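Long-range contacts in aminotransferase, class I and II (Erwinia tasmaniensis, PDB 5Z0Q), which belongs to the class I and II aminotransferase family, a group of pyridoxal-5'-phosphate-dependent enzymes, and binds pyridoxal-5'-phosphate in a dimeric assembly: residues A[50-59]-A[276-285]; A[343-351]-A[380-389]. All coordinates share one frame; numbering follows the deposited sequence.

In the fold
The two contacts illustrate how one polypeptide can use quite different chemistry at separate places in a pyridoxal-5'-phosphate enzyme. Contact 1 joins two helices by an almost wholly apolar interface beside the second subunit, and the side chain of Val276 there lies about 11 Å from a bound pyridoxal-5'-phosphate. Contact 2 ties the C-terminal helix to the turn that leads from helix 340-345 into strand 349-353 of the five-stranded sheet, and the partner chain does not touch it. The centres of contact 1 and contact 2 are about 40 Å apart, and the nearest atoms of contact 1 and contact 2 about 25 Å. Both segments of contact 1 precede those of contact 2 in the chain. Neither segment pair includes a residue of the pyridoxal-5'-phosphate pocket.

Contact 1 (A[50-59]-A[276-285]); sequences CIIDALQQRV and VLAYVAASAA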
ATOM      1  N   CYS A  50     -22.647  -5.836  -6.233  1.00 28.26           N
ATOM      2  CA  CYS A  50     -21.765  -5.661  -7.380  1.00 25.57           C
ATOM      3  C   CYS A  50     -20.298  -5.686  -6.972  1.00 29.12           C
ATOM      4  O   CYS A  50     -19.453  -6.167  -7.737  1.00 25.69           O
ATOM      5  CB  CYS A  50     -22.090  -4.354  -8.099  1.00 31.26           C
ATOM      6  SG  CYS A  50     -21.994  -2.891  -7.049  1.00 41.11           S
ATOM      7  N   ILE A  51     -19.974  -5.176  -5.783  1.00 29.71           N
ATOM      8  CA  ILE A  51     -18.595  -5.214  -5.308  1.00 28.34           C
ATOM      9  C   ILE A  51     -18.183  -6.646  -4.988  1.00 28.77           C
ATOM     10  O   ILE A  51     -17.097  -7.098  -5.369  1.00 28.27           O
ATOM     11  CB  ILE A  51     -18.420  -4.294  -4.087  1.00 25.03           C
ATOM     12  CG1 ILE A  51     -18.671  -2.834  -4.473  1.00 25.68           C
ATOM     13  CG2 ILE A  51     -17.033  -4.462  -3.487  1.00 20.12           C
ATOM     14  CD1 ILE A  51     -18.615  -1.879  -3.300  1.00 19.74           C
ATOM     15  N   ILE A  52     -19.049  -7.382  -4.289  1.00 24.38           N
ATOM     16  CA  ILE A  52     -18.718  -8.747  -3.895  1.00 26.25           C
ATOM     17  C   ILE A  52     -18.654  -9.659  -5.115  1.00 26.78           C
ATOM     18  O   ILE A  52     -17.740 -10.483  -5.241  1.00 26.91           O
ATOM     19  CB  ILE A  52     -19.725  -9.255  -2.848  1.00 26.17           C
ATOM     20  CG1 ILE A  52     -19.607  -8.429  -1.566  1.00 26.18           C
ATOM     21  CG2 ILE A  52     -19.503 -10.732  -2.558  1.00 20.97           C
ATOM     22  CD1 ILE A  52     -20.538  -8.870  -0.468  1.00 28.30           C
ATOM     23  N   ASP A  53     -19.613  -9.525  -6.034  1.00 35.65           N
ATOM     24  CA  ASP A  53     -19.598 -10.347  -7.241  1.00 30.93           C
ATOM     25  C   ASP A  53     -18.386 -10.045  -8.112  1.00 30.50           C
ATOM     26  O   ASP A  53     -17.841 -10.954  -8.751  1.00 38.73           O
ATOM     27  CB  ASP A  53     -20.888 -10.146  -8.036  1.00 33.93           C
ATOM     28  CG  ASP A  53     -22.117 -10.631  -7.285  1.00 46.18           C
ATOM     29  OD1 ASP A  53     -21.973 -11.071  -6.123  1.00 43.07           O
ATOM     30  OD2 ASP A  53     -23.227 -10.572  -7.857  1.00 46.49           O
ATOM     31  N   ALA A  54     -17.947  -8.786  -8.152  1.00 30.70           N
ATOM     32  CA  ALA A  54     -16.753  -8.454  -8.921  1.00 29.58           C
ATOM     33  C   ALA A  54     -15.505  -9.040  -8.277  1.00 33.05           C
ATOM     34  O   ALA A  54     -14.608  -9.525  -8.977  1.00 35.87           O
ATOM     35  CB  ALA A  54     -16.619  -6.939  -9.065  1.00 17.50           C
ATOM     36  N   LEU A  55     -15.429  -9.003  -6.943  1.00 34.59           N
ATOM     37  CA  LEU A  55     -14.284  -9.581  -6.249  1.00 26.62           C
ATOM     38  C   LEU A  55     -14.218 -11.090  -6.448  1.00 30.55           C
ATOM     39  O   LEU A  55     -13.132 -11.652  -6.626  1.00 32.88           O
ATOM     40  CB  LEU A  55     -14.346  -9.240  -4.759  1.00 26.93           C
ATOM     41  CG  LEU A  55     -14.046  -7.787  -4.379  1.00 26.31           C
ATOM     42  CD1 LEU A  55     -14.435  -7.519  -2.935  1.00 23.35           C
ATOM     43  CD2 LEU A  55     -12.576  -7.473  -4.604  1.00 24.63           C
ATOM     44  N   GLN A  56     -15.373 -11.762  -6.427  1.00 34.58           N
ATOM     45  CA  GLN A  56     -15.389 -13.211  -6.610  1.00 32.43           C
ATOM     46  C   GLN A  56     -14.946 -13.600  -8.015  1.00 36.97           C
ATOM     47  O   GLN A  56     -14.208 -14.577  -8.189  1.00 36.72           O
ATOM     48  CB  GLN A  56     -16.783 -13.765  -6.315  1.00 30.84           C
ATOM     49  CG  GLN A  56     -17.220 -13.642  -4.860  1.00 28.79           C
ATOM     50  CD  GLN A  56     -16.493 -14.608  -3.940  1.00 44.80           C
ATOM     51  OE1 GLN A  56     -15.640 -15.380  -4.374  1.00 48.89           O
ATOM     52  NE2 GLN A  56     -16.838 -14.570  -2.657  1.00 46.49           N
ATOM     53  N   GLN A  57     -15.390 -12.852  -9.030  1.00 32.42           N
ATOM     54  CA  GLN A  57     -14.951 -13.127 -10.395  1.00 32.53           C
ATOM     55  C   GLN A  57     -13.448 -12.939 -10.545  1.00 34.54           C
ATOM     56  O   GLN A  57     -12.819 -13.599 -11.381  1.00 44.02           O
ATOM     57  CB  GLN A  57     -15.699 -12.227 -11.379  1.00 32.73           C
ATOM     58  CG  GLN A  57     -17.161 -12.600 -11.589  1.00 40.64           C
ATOM     59  CD  GLN A  57     -17.336 -13.771 -12.540  1.00 62.97           C
ATOM     60  OE1 GLN A  57     -16.442 -14.087 -13.324  1.00 61.17           O
ATOM     61  NE2 GLN A  57     -18.494 -14.420 -12.473  1.00 53.23           N
ATOM     62  N   ARG A  58     -12.852 -12.054  -9.743  1.00 34.45           N
ATOM     63  CA  ARG A  58     -11.416 -11.822  -9.822  1.00 31.49           C
ATOM     64  C   ARG A  58     -10.624 -12.867  -9.044  1.00 29.76           C
ATOM     65  O   ARG A  58      -9.525 -13.244  -9.467  1.00 29.36           O
ATOM     66  CB  ARG A  58     -11.082 -10.418  -9.314  1.00 23.87           C
ATOM     67  CG  ARG A  58      -9.625 -10.028  -9.486  1.00 19.69           C
ATOM     68  CD  ARG A  58      -9.192 -10.165 -10.932  1.00 20.92           C
ATOM     69  NE  ARG A  58      -7.758  -9.951 -11.100  1.00 23.71           N
ATOM     70  CZ  ARG A  58      -6.836 -10.887 -10.903  1.00 26.48           C
ATOM     71  NH1 ARG A  58      -5.553 -10.607 -11.085  1.00 25.77           N
ATOM     72  NH2 ARG A  58      -7.197 -12.104 -10.519  1.00 22.41           N
ATOM     73  N   VAL A  59     -11.155 -13.341  -7.916  1.00 29.40           N
ATOM     74  CA  VAL A  59     -10.465 -14.381  -7.159  1.00 28.41           C
ATOM     75  C   VAL A  59     -10.547 -15.713  -7.891  1.00 26.83           C
ATOM     76  O   VAL A  59      -9.560 -16.456  -7.971  1.00 27.32           O
ATOM     77  CB  VAL A  59     -11.038 -14.479  -5.735  1.00 35.74           C
ATOM     78  CG1 VAL A  59     -10.380 -15.625  -4.981  1.00 34.52           C
ATOM     79  CG2 VAL A  59     -10.840 -13.166  -4.992  1.00 27.97           C
ATOM     80  N   VAL A 276      -4.374  -5.558  -6.431  1.00 33.81           N
ATOM     81  CA  VAL A 276      -5.080  -6.041  -7.615  1.00 24.90           C
ATOM     82  C   VAL A 276      -6.571  -6.169  -7.332  1.00 30.11           C
ATOM     83  O   VAL A 276      -7.412  -5.804  -8.165  1.00 29.54           O
ATOM     84  CB  VAL A 276      -4.469  -7.374  -8.087  1.00 26.66           C
ATOM     85  CG1 VAL A 276      -5.499  -8.210  -8.823  1.00 31.79           C
ATOM     86  CG2 VAL A 276      -3.263  -7.115  -8.978  1.00 23.60           C
ATOM     87  N   LEU A 277      -6.925  -6.676  -6.149  1.00 29.85           N
ATOM     88  CA  LEU A 277      -8.329  -6.823  -5.785  1.00 22.03           C
ATOM     89  C   LEU A 277      -8.970  -5.492  -5.417  1.00 22.68           C
ATOM     90  O   LEU A 277     -10.185  -5.332  -5.573  1.00 32.23           O
ATOM     91  CB  LEU A 277      -8.469  -7.814  -4.629  1.00 24.93           C
ATOM     92  CG  LEU A 277      -7.973  -9.233  -4.913  1.00 24.55           C
ATOM     93  CD1 LEU A 277      -7.974 -10.072  -3.650  1.00 22.59           C
ATOM     94  CD2 LEU A 277      -8.827  -9.888  -5.982  1.00 28.67           C
ATOM     95  N   ALA A 278      -8.181  -4.530  -4.931  1.00 25.87           N
ATOM     96  CA  ALA A 278      -8.738  -3.229  -4.577  1.00 25.67           C
ATOM     97  C   ALA A 278      -9.206  -2.465  -5.808  1.00 26.11           C
ATOM     98  O   ALA A 278     -10.195  -1.727  -5.739  1.00 28.85           O
ATOM     99  CB  ALA A 278      -7.708  -2.411  -3.799  1.00 27.36           C
ATOM    100  N   TYR A 279      -8.510  -2.622  -6.936  1.00 24.03           N
ATOM    101  CA  TYR A 279      -8.958  -1.997  -8.175  1.00 26.70           C
ATOM    102  C   TYR A 279     -10.315  -2.537  -8.604  1.00 29.53           C
ATOM    103  O   TYR A 279     -11.170  -1.783  -9.084  1.00 28.57           O
ATOM    104  CB  TYR A 279      -7.926  -2.221  -9.279  1.00 22.12           C
ATOM    105  CG  TYR A 279      -6.829  -1.183  -9.337  1.00 22.45           C
ATOM    106  CD1 TYR A 279      -7.105   0.160  -9.119  1.00 22.72           C
ATOM    107  CD2 TYR A 279      -5.519  -1.547  -9.613  1.00 21.82           C
ATOM    108  CE1 TYR A 279      -6.104   1.112  -9.175  1.00 24.16           C
ATOM    109  CE2 TYR A 279      -4.512  -0.603  -9.670  1.00 23.78           C
ATOM    110  CZ  TYR A 279      -4.809   0.723  -9.452  1.00 23.56           C
ATOM    111  OH  TYR A 279      -3.806   1.661  -9.508  1.00 23.10           O
ATOM    112  N   VAL A 280     -10.531  -3.844  -8.436  1.00 23.74           N
ATOM    113  CA  VAL A 280     -11.778  -4.460  -8.879  1.00 26.28           C
ATOM    114  C   VAL A 280     -12.950  -3.964  -8.042  1.00 28.41           C
ATOM    115  O   VAL A 280     -14.040  -3.704  -8.565  1.00 26.31           O
ATOM    116  CB  VAL A 280     -11.652  -5.994  -8.836  1.00 29.14           C
ATOM    117  CG1 VAL A 280     -12.975  -6.650  -9.181  1.00 28.49           C
ATOM    118  CG2 VAL A 280     -10.562  -6.462  -9.788  1.00 21.16           C
ATOM    119  N   ALA A 281     -12.746  -3.814  -6.731  1.00 29.01           N
ATOM    120  CA  ALA A 281     -13.834  -3.371  -5.866  1.00 23.30           C
ATOM    121  C   ALA A 281     -14.152  -1.897  -6.084  1.00 22.26           C
ATOM    122  O   ALA A 281     -15.326  -1.507  -6.101  1.00 23.15           O
ATOM    123  CB  ALA A 281     -13.480  -3.634  -4.404  1.00 20.02           C
ATOM    124  N   ALA A 282     -13.123  -1.062  -6.254  1.00 23.34           N
ATOM    125  CA  ALA A 282     -13.357   0.365  -6.448  1.00 20.98           C
ATOM    126  C   ALA A 282     -14.064   0.637  -7.770  1.00 28.05           C
ATOM    127  O   ALA A 282     -14.887   1.556  -7.860  1.00 24.94           O
ATOM    128  CB  ALA A 282     -12.035   1.128  -6.380  1.00 19.07           C
ATOM    129  N   SER A 283     -13.753  -0.145  -8.806  1.00 25.77           N
ATOM    130  CA  SER A 283     -14.441   0.014 -10.083  1.00 23.46           C
ATOM    131  C   SER A 283     -15.916  -0.342  -9.955  1.00 31.01           C
ATOM    132  O   SER A 283     -16.789   0.444 -10.336  1.00 32.50           O
ATOM    133  CB  SER A 283     -13.770  -0.843 -11.157  1.00 26.80           C
ATOM    134  OG  SER A 283     -12.515  -0.304 -11.534  1.00 38.41           O
ATOM    135  N   ALA A 284     -16.211  -1.525  -9.406  1.00 28.58           N
ATOM    136  CA  ALA A 284     -17.601  -1.946  -9.256  1.00 29.27           C
ATOM    137  C   ALA A 284     -18.372  -1.025  -8.320  1.00 30.52           C
ATOM    138  O   ALA A 284     -19.591  -0.875  -8.466  1.00 32.34           O
ATOM    139  CB  ALA A 284     -17.661  -3.387  -8.750  1.00 21.06           C
ATOM    140  N   ALA A 285     -17.686  -0.403  -7.359  1.00 26.38           N
ATOM    141  CA  ALA A 285     -18.356   0.517  -6.447  1.00 28.71           C
ATOM    142  C   ALA A 285     -18.906   1.723  -7.196  1.00 25.89           C
ATOM    143  O   ALA A 285     -20.083   2.076  -7.053  1.00 28.58           O
ATOM    144  CB  ALA A 285     -17.393   0.959  -5.346  1.00 24.80           C
TER
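The helices come closest at Ile51 and Ala281, whose CA atoms are 5.1 Å apart, where the axes of 50-59 and 276-285 approach to 8.3 Å and run roughly antiparallel at 147°. Alanines make this close approach possible. Ala54 CB meets Ala284 CB at 3.7 Å, methyl against methyl, and Val280 CG1 lies against the same Ala54. Ile51 spreads its branches over two alanines of the other helix, with CG2 on the methyl of Ala281 and CD1 reaching Ala285 CB at 3.7 Å. One turn on, the CD2 branch of Leu55 packs on Ala281 CB at 3.9 Å and also touches Leu277. Arg58 closes the far end. Its CG stands anti to the backbone N, and a bend at chi2 (55°) lets the aliphatic part cross Leu277 and Val280 at about a right angle, with CG 3.6 Å from Leu277 CD2. Val276 CG1 then covers one face of the guanidinium. Shape and apolar burial therefore join the two helices, while the guanidinium is held through NH2 by Val63 O of its own chain and probably helps hold the dimer through the salt bridge of NH1 with Asp23 of the second subunit.

Contact 2 (A[343-351]-A[380-389]); sequences FFEKHGLGF and RMTRALTSGY
His347 meets Ala384 because its chi1 of -66° swings the ring toward the helix and chi2 near -93° turns one face onto the Ala384 methyl, while Arg380, extended from CG to NE, reaches along to the carbonyl of Gly348. The segment 343-351 is a helix ended by a Schellman motif and followed directly by strand 349-353: Leu349 N bonds to Phe344 O, Gly348 N to Glu345 O, and Gly348 supplies the positive phi. The strand then joins the five-stranded sheet next to strand 36-38, so the C-terminal helix 371-385 packs against the turn from helix to sheet. Ala384 CB sits 3.8 Å from the centroid of the His347 ring in a CH-pi contact. As modelled, the far edge of that imidazole points at one face of Tyr389, with the centroids of the His347 and Tyr389 rings 4.7 Å apart; this edge-to-face pair should be read with caution, because Tyr389 is poorly ordered and touches a crystal neighbour. Phe343 places its ring edge against Leu385, CE2 to CD2 3.8 Å.

Deeper in, the two branches of Leu349 divide the helix surface. CD1 lies 3.6 Å from Met381 CG, the two side chains crossing at about a right angle, and CD2 rests on Arg380 CB at 3.7 Å. The Met381 sulfur carries the apolar layer on to Phe351, SD to CZ 4.2 Å, and the same side chain also touches Leu314, Leu317 and Phe365. Arg380 adds the polar fastening: its NH2 pairs with Asp34 in a salt bridge, which would help fix the guanidinium. Its NH1 donates to Gly348 O at 2.6 Å, in the carbonyl plane and on a lone pair.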
ATOM      1  N   PHE A 343     -15.270   9.255  29.828  1.00 34.75           N
ATOM      2  CA  PHE A 343     -16.523   9.219  30.575  1.00 31.39           C
ATOM      3  C   PHE A 343     -17.518   8.261  29.933  1.00 33.62           C
ATOM      4  O   PHE A 343     -18.054   7.366  30.595  1.00 37.15           O
ATOM      5  CB  PHE A 343     -17.114  10.627  30.672  1.00 34.31           C
ATOM      6  CG  PHE A 343     -18.558  10.651  31.090  1.00 34.14           C
ATOM      7  CD1 PHE A 343     -18.913  10.468  32.416  1.00 32.84           C
ATOM      8  CD2 PHE A 343     -19.560  10.863  30.156  1.00 29.53           C
ATOM      9  CE1 PHE A 343     -20.242  10.490  32.803  1.00 37.33           C
ATOM     10  CE2 PHE A 343     -20.889  10.888  30.536  1.00 30.96           C
ATOM     11  CZ  PHE A 343     -21.230  10.701  31.861  1.00 33.90           C
ATOM     12  N   PHE A 344     -17.774   8.432  28.634  1.00 35.09           N
ATOM     13  CA  PHE A 344     -18.736   7.578  27.949  1.00 29.16           C
ATOM     14  C   PHE A 344     -18.265   6.134  27.843  1.00 32.76           C
ATOM     15  O   PHE A 344     -19.101   5.235  27.712  1.00 38.35           O
ATOM     16  CB  PHE A 344     -19.039   8.135  26.558  1.00 24.15           C
ATOM     17  CG  PHE A 344     -19.960   9.320  26.567  1.00 25.18           C
ATOM     18  CD1 PHE A 344     -21.317   9.155  26.792  1.00 24.37           C
ATOM     19  CD2 PHE A 344     -19.474  10.597  26.344  1.00 25.80           C
ATOM     20  CE1 PHE A 344     -22.172  10.241  26.801  1.00 22.54           C
ATOM     21  CE2 PHE A 344     -20.324  11.689  26.350  1.00 24.55           C
ATOM     22  CZ  PHE A 344     -21.676  11.509  26.579  1.00 21.31           C
ATOM     23  N   GLU A 345     -16.953   5.889  27.898  1.00 30.02           N
ATOM     24  CA  GLU A 345     -16.463   4.516  27.854  1.00 30.51           C
ATOM     25  C   GLU A 345     -16.880   3.741  29.098  1.00 38.46           C
ATOM     26  O   GLU A 345     -17.251   2.566  29.008  1.00 40.41           O
ATOM     27  CB  GLU A 345     -14.944   4.499  27.695  1.00 30.95           C
ATOM     28  CG  GLU A 345     -14.466   4.841  26.298  1.00 36.85           C
ATOM     29  CD  GLU A 345     -12.964   4.720  26.154  1.00 46.06           C
ATOM     30  OE1 GLU A 345     -12.254   4.887  27.169  1.00 45.05           O
ATOM     31  OE2 GLU A 345     -12.494   4.452  25.027  1.00 47.13           O
ATOM     32  N   LYS A 346     -16.833   4.385  30.265  1.00 38.38           N
ATOM     33  CA  LYS A 346     -17.284   3.744  31.495  1.00 33.82           C
ATOM     34  C   LYS A 346     -18.797   3.589  31.556  1.00 34.90           C
ATOM     35  O   LYS A 346     -19.299   2.988  32.513  1.00 37.96           O
ATOM     36  CB  LYS A 346     -16.786   4.531  32.707  1.00 38.01           C
ATOM     37  CG  LYS A 346     -15.283   4.438  32.911  1.00 47.75           C
ATOM     38  CD  LYS A 346     -14.842   2.988  33.075  1.00 52.65           C
ATOM     39  CE  LYS A 346     -13.327   2.867  33.166  1.00 47.81           C
ATOM     40  NZ  LYS A 346     -12.656   3.302  31.909  1.00 46.35           N
ATOM     41  N   HIS A 347     -19.528   4.110  30.570  1.00 37.18           N
ATOM     42  CA  HIS A 347     -20.963   3.890  30.440  1.00 30.40           C
ATOM     43  C   HIS A 347     -21.285   3.104  29.174  1.00 33.01           C
ATOM     44  O   HIS A 347     -22.350   3.280  28.578  1.00 31.23           O
ATOM     45  CB  HIS A 347     -21.720   5.217  30.462  1.00 33.05           C
ATOM     46  CG  HIS A 347     -21.635   5.940  31.770  1.00 43.62           C
ATOM     47  ND1 HIS A 347     -22.576   5.790  32.767  1.00 49.01           N
ATOM     48  CD2 HIS A 347     -20.719   6.816  32.248  1.00 43.07           C
ATOM     49  CE1 HIS A 347     -22.245   6.543  33.800  1.00 47.13           C
ATOM     50  NE2 HIS A 347     -21.122   7.176  33.511  1.00 43.15           N
ATOM     51  N   GLY A 348     -20.363   2.243  28.749  1.00 38.78           N
ATOM     52  CA  GLY A 348     -20.607   1.351  27.630  1.00 36.82           C
ATOM     53  C   GLY A 348     -20.741   2.021  26.282  1.00 34.25           C
ATOM     54  O   GLY A 348     -21.511   1.549  25.440  1.00 32.02           O
ATOM     55  N   LEU A 349     -20.009   3.108  26.048  1.00 31.65           N
ATOM     56  CA  LEU A 349     -20.078   3.844  24.790  1.00 27.19           C
ATOM     57  C   LEU A 349     -18.665   4.158  24.330  1.00 26.54           C
ATOM     58  O   LEU A 349     -17.938   4.888  25.011  1.00 25.78           O
ATOM     59  CB  LEU A 349     -20.895   5.128  24.950  1.00 26.70           C
ATOM     60  CG  LEU A 349     -22.376   4.913  25.269  1.00 32.81           C
ATOM     61  CD1 LEU A 349     -22.989   6.164  25.876  1.00 39.49           C
ATOM     62  CD2 LEU A 349     -23.136   4.495  24.017  1.00 24.70           C
ATOM     63  N   GLY A 350     -18.279   3.612  23.179  1.00 26.35           N
ATOM     64  CA  GLY A 350     -16.944   3.818  22.652  1.00 31.70           C
ATOM     65  C   GLY A 350     -16.894   4.807  21.505  1.00 30.87           C
ATOM     66  O   GLY A 350     -17.031   4.424  20.339  1.00 24.78           O
ATOM     67  N   PHE A 351     -16.695   6.080  21.828  1.00 22.68           N
ATOM     68  CA  PHE A 351     -16.640   7.144  20.838  1.00 21.01           C
ATOM     69  C   PHE A 351     -15.196   7.437  20.449  1.00 24.72           C
ATOM     70  O   PHE A 351     -14.245   7.025  21.116  1.00 27.85           O
ATOM     71  CB  PHE A 351     -17.306   8.415  21.376  1.00 23.28           C
ATOM     72  CG  PHE A 351     -18.767   8.259  21.669  1.00 24.38           C
ATOM     73  CD1 PHE A 351     -19.548   7.381  20.933  1.00 28.75           C
ATOM     74  CD2 PHE A 351     -19.363   8.993  22.682  1.00 24.89           C
ATOM     75  CE1 PHE A 351     -20.897   7.237  21.204  1.00 31.63           C
ATOM     76  CE2 PHE A 351     -20.711   8.855  22.959  1.00 25.87           C
ATOM     77  CZ  PHE A 351     -21.479   7.976  22.219  1.00 35.02           C
ATOM     78  N   ARG A 380     -28.031   4.113  26.104  1.00 28.15           N
ATOM     79  CA  ARG A 380     -26.884   4.184  27.003  1.00 32.98           C
ATOM     80  C   ARG A 380     -26.473   5.626  27.269  1.00 31.11           C
ATOM     81  O   ARG A 380     -25.959   5.934  28.350  1.00 34.12           O
ATOM     82  CB  ARG A 380     -25.708   3.393  26.431  1.00 29.99           C
ATOM     83  CG  ARG A 380     -25.934   1.892  26.382  1.00 30.38           C
ATOM     84  CD  ARG A 380     -24.643   1.147  26.087  1.00 27.17           C
ATOM     85  NE  ARG A 380     -24.817  -0.300  26.163  1.00 26.42           N
ATOM     86  CZ  ARG A 380     -23.818  -1.175  26.121  1.00 32.03           C
ATOM     87  NH1 ARG A 380     -22.568  -0.752  26.006  1.00 34.56           N
ATOM     88  NH2 ARG A 380     -24.069  -2.475  26.198  1.00 38.00           N
ATOM     89  N   MET A 381     -26.689   6.520  26.300  1.00 29.29           N
ATOM     90  CA  MET A 381     -26.441   7.937  26.539  1.00 31.83           C
ATOM     91  C   MET A 381     -27.453   8.512  27.521  1.00 38.05           C
ATOM     92  O   MET A 381     -27.088   9.273  28.424  1.00 37.28           O
ATOM     93  CB  MET A 381     -26.478   8.709  25.221  1.00 32.16           C
ATOM     94  CG  MET A 381     -25.344   8.378  24.270  1.00 32.19           C
ATOM     95  SD  MET A 381     -25.485   9.267  22.709  1.00 43.31           S
ATOM     96  CE  MET A 381     -25.559  10.958  23.291  1.00 29.08           C
ATOM     97  N   THR A 382     -28.732   8.162  27.355  1.00 41.47           N
ATOM     98  CA  THR A 382     -29.751   8.611  28.296  1.00 43.71           C
ATOM     99  C   THR A 382     -29.490   8.056  29.690  1.00 38.48           C
ATOM    100  O   THR A 382     -29.605   8.778  30.688  1.00 38.11           O
ATOM    101  CB  THR A 382     -31.139   8.196  27.806  1.00 40.07           C
ATOM    102  OG1 THR A 382     -31.403   8.813  26.540  1.00 42.87           O
ATOM    103  CG2 THR A 382     -32.213   8.619  28.798  1.00 36.81           C
ATOM    104  N   ARG A 383     -29.122   6.776  29.776  1.00 36.00           N
ATOM    105  CA  ARG A 383     -28.856   6.165  31.073  1.00 38.92           C
ATOM    106  C   ARG A 383     -27.622   6.762  31.738  1.00 37.34           C
ATOM    107  O   ARG A 383     -27.550   6.817  32.971  1.00 40.80           O
ATOM    108  CB  ARG A 383     -28.697   4.653  30.913  1.00 38.95           C
ATOM    109  CG  ARG A 383     -28.651   3.883  32.224  1.00 51.38           C
ATOM    110  CD  ARG A 383     -28.535   2.382  31.992  1.00 46.22           C
ATOM    111  NE  ARG A 383     -29.542   1.889  31.054  1.00 53.41           N
ATOM    112  CZ  ARG A 383     -29.277   1.478  29.819  1.00 46.78           C
ATOM    113  NH1 ARG A 383     -28.030   1.490  29.367  1.00 39.43           N
ATOM    114  NH2 ARG A 383     -30.257   1.048  29.036  1.00 35.43           N
ATOM    115  N   ALA A 384     -26.652   7.225  30.947  1.00 37.66           N
ATOM    116  CA  ALA A 384     -25.414   7.754  31.508  1.00 40.68           C
ATOM    117  C   ALA A 384     -25.611   9.130  32.134  1.00 41.42           C
ATOM    118  O   ALA A 384     -25.031   9.423  33.186  1.00 44.61           O
ATOM    119  CB  ALA A 384     -24.332   7.816  30.429  1.00 33.90           C
ATOM    120  N   LEU A 385     -26.424   9.980  31.513  1.00 47.88           N
ATOM    121  CA  LEU A 385     -26.587  11.353  31.967  1.00 50.77           C
ATOM    122  C   LEU A 385     -27.739  11.537  32.944  1.00 59.29           C
ATOM    123  O   LEU A 385     -27.845  12.606  33.556  1.00 63.36           O
ATOM    124  CB  LEU A 385     -26.797  12.283  30.767  1.00 42.62           C
ATOM    125  CG  LEU A 385     -25.756  12.204  29.650  1.00 32.60           C
ATOM    126  CD1 LEU A 385     -26.029  13.256  28.585  1.00 38.65           C
ATOM    127  CD2 LEU A 385     -24.350  12.351  30.210  1.00 30.60           C
ATOM    128  N   THR A 386     -28.598  10.533  33.115  1.00 60.90           N
ATOM    129  CA  THR A 386     -29.799  10.695  33.929  1.00 61.49           C
ATOM    130  C   THR A 386     -30.118   9.367  34.603  1.00 64.71           C
ATOM    131  O   THR A 386     -30.459   8.401  33.915  1.00 65.62           O
ATOM    132  CB  THR A 386     -30.974  11.165  33.073  1.00 55.15           C
ATOM    133  OG1 THR A 386     -30.656  12.425  32.469  1.00 58.35           O
ATOM    134  CG2 THR A 386     -32.232  11.312  33.916  1.00 64.78           C
ATOM    135  N   SER A 387     -30.014   9.305  35.933  1.00 70.89           N
ATOM    136  CA  SER A 387     -29.546  10.397  36.792  1.00 78.11           C
ATOM    137  C   SER A 387     -28.995   9.812  38.089  1.00 78.05           C
ATOM    138  O   SER A 387     -29.606   8.917  38.674  1.00 73.69           O
ATOM    139  CB  SER A 387     -30.671  11.386  37.119  1.00 81.36           C
ATOM    140  OG  SER A 387     -31.689  10.765  37.885  1.00 86.27           O
ATOM    141  N   GLY A 388     -27.844  10.302  38.542  1.00 79.91           N
ATOM    142  CA  GLY A 388     -27.061  11.290  37.825  1.00 74.62           C
ATOM    143  C   GLY A 388     -25.591  10.935  37.916  1.00 75.66           C
ATOM    144  O   GLY A 388     -25.188  10.171  38.795  1.00 76.96           O
ATOM    145  N   TYR A 389     -24.785  11.480  37.012  1.00 75.58           N
ATOM    146  CA  TYR A 389     -23.371  11.131  36.962  1.00 69.85           C
ATOM    147  C   TYR A 389     -22.558  12.236  36.296  1.00 71.94           C
ATOM    148  O   TYR A 389     -23.075  13.319  36.014  1.00 66.08           O
ATOM    149  CB  TYR A 389     -23.183   9.807  36.217  1.00 80.11           C
ATOM    150  CG  TYR A 389     -22.015   8.975  36.700  1.00 88.02           C
ATOM    151  CD1 TYR A 389     -20.752   9.119  36.139  1.00 76.35           C
ATOM    152  CD2 TYR A 389     -22.179   8.038  37.713  1.00 78.41           C
ATOM    153  CE1 TYR A 389     -19.685   8.356  36.577  1.00 68.37           C
ATOM    154  CE2 TYR A 389     -21.118   7.272  38.157  1.00 74.66           C
ATOM    155  CZ  TYR A 389     -19.873   7.434  37.586  1.00 78.01           C
ATOM    156  OH  TYR A 389     -18.816   6.671  38.029  1.00 84.73           O
TER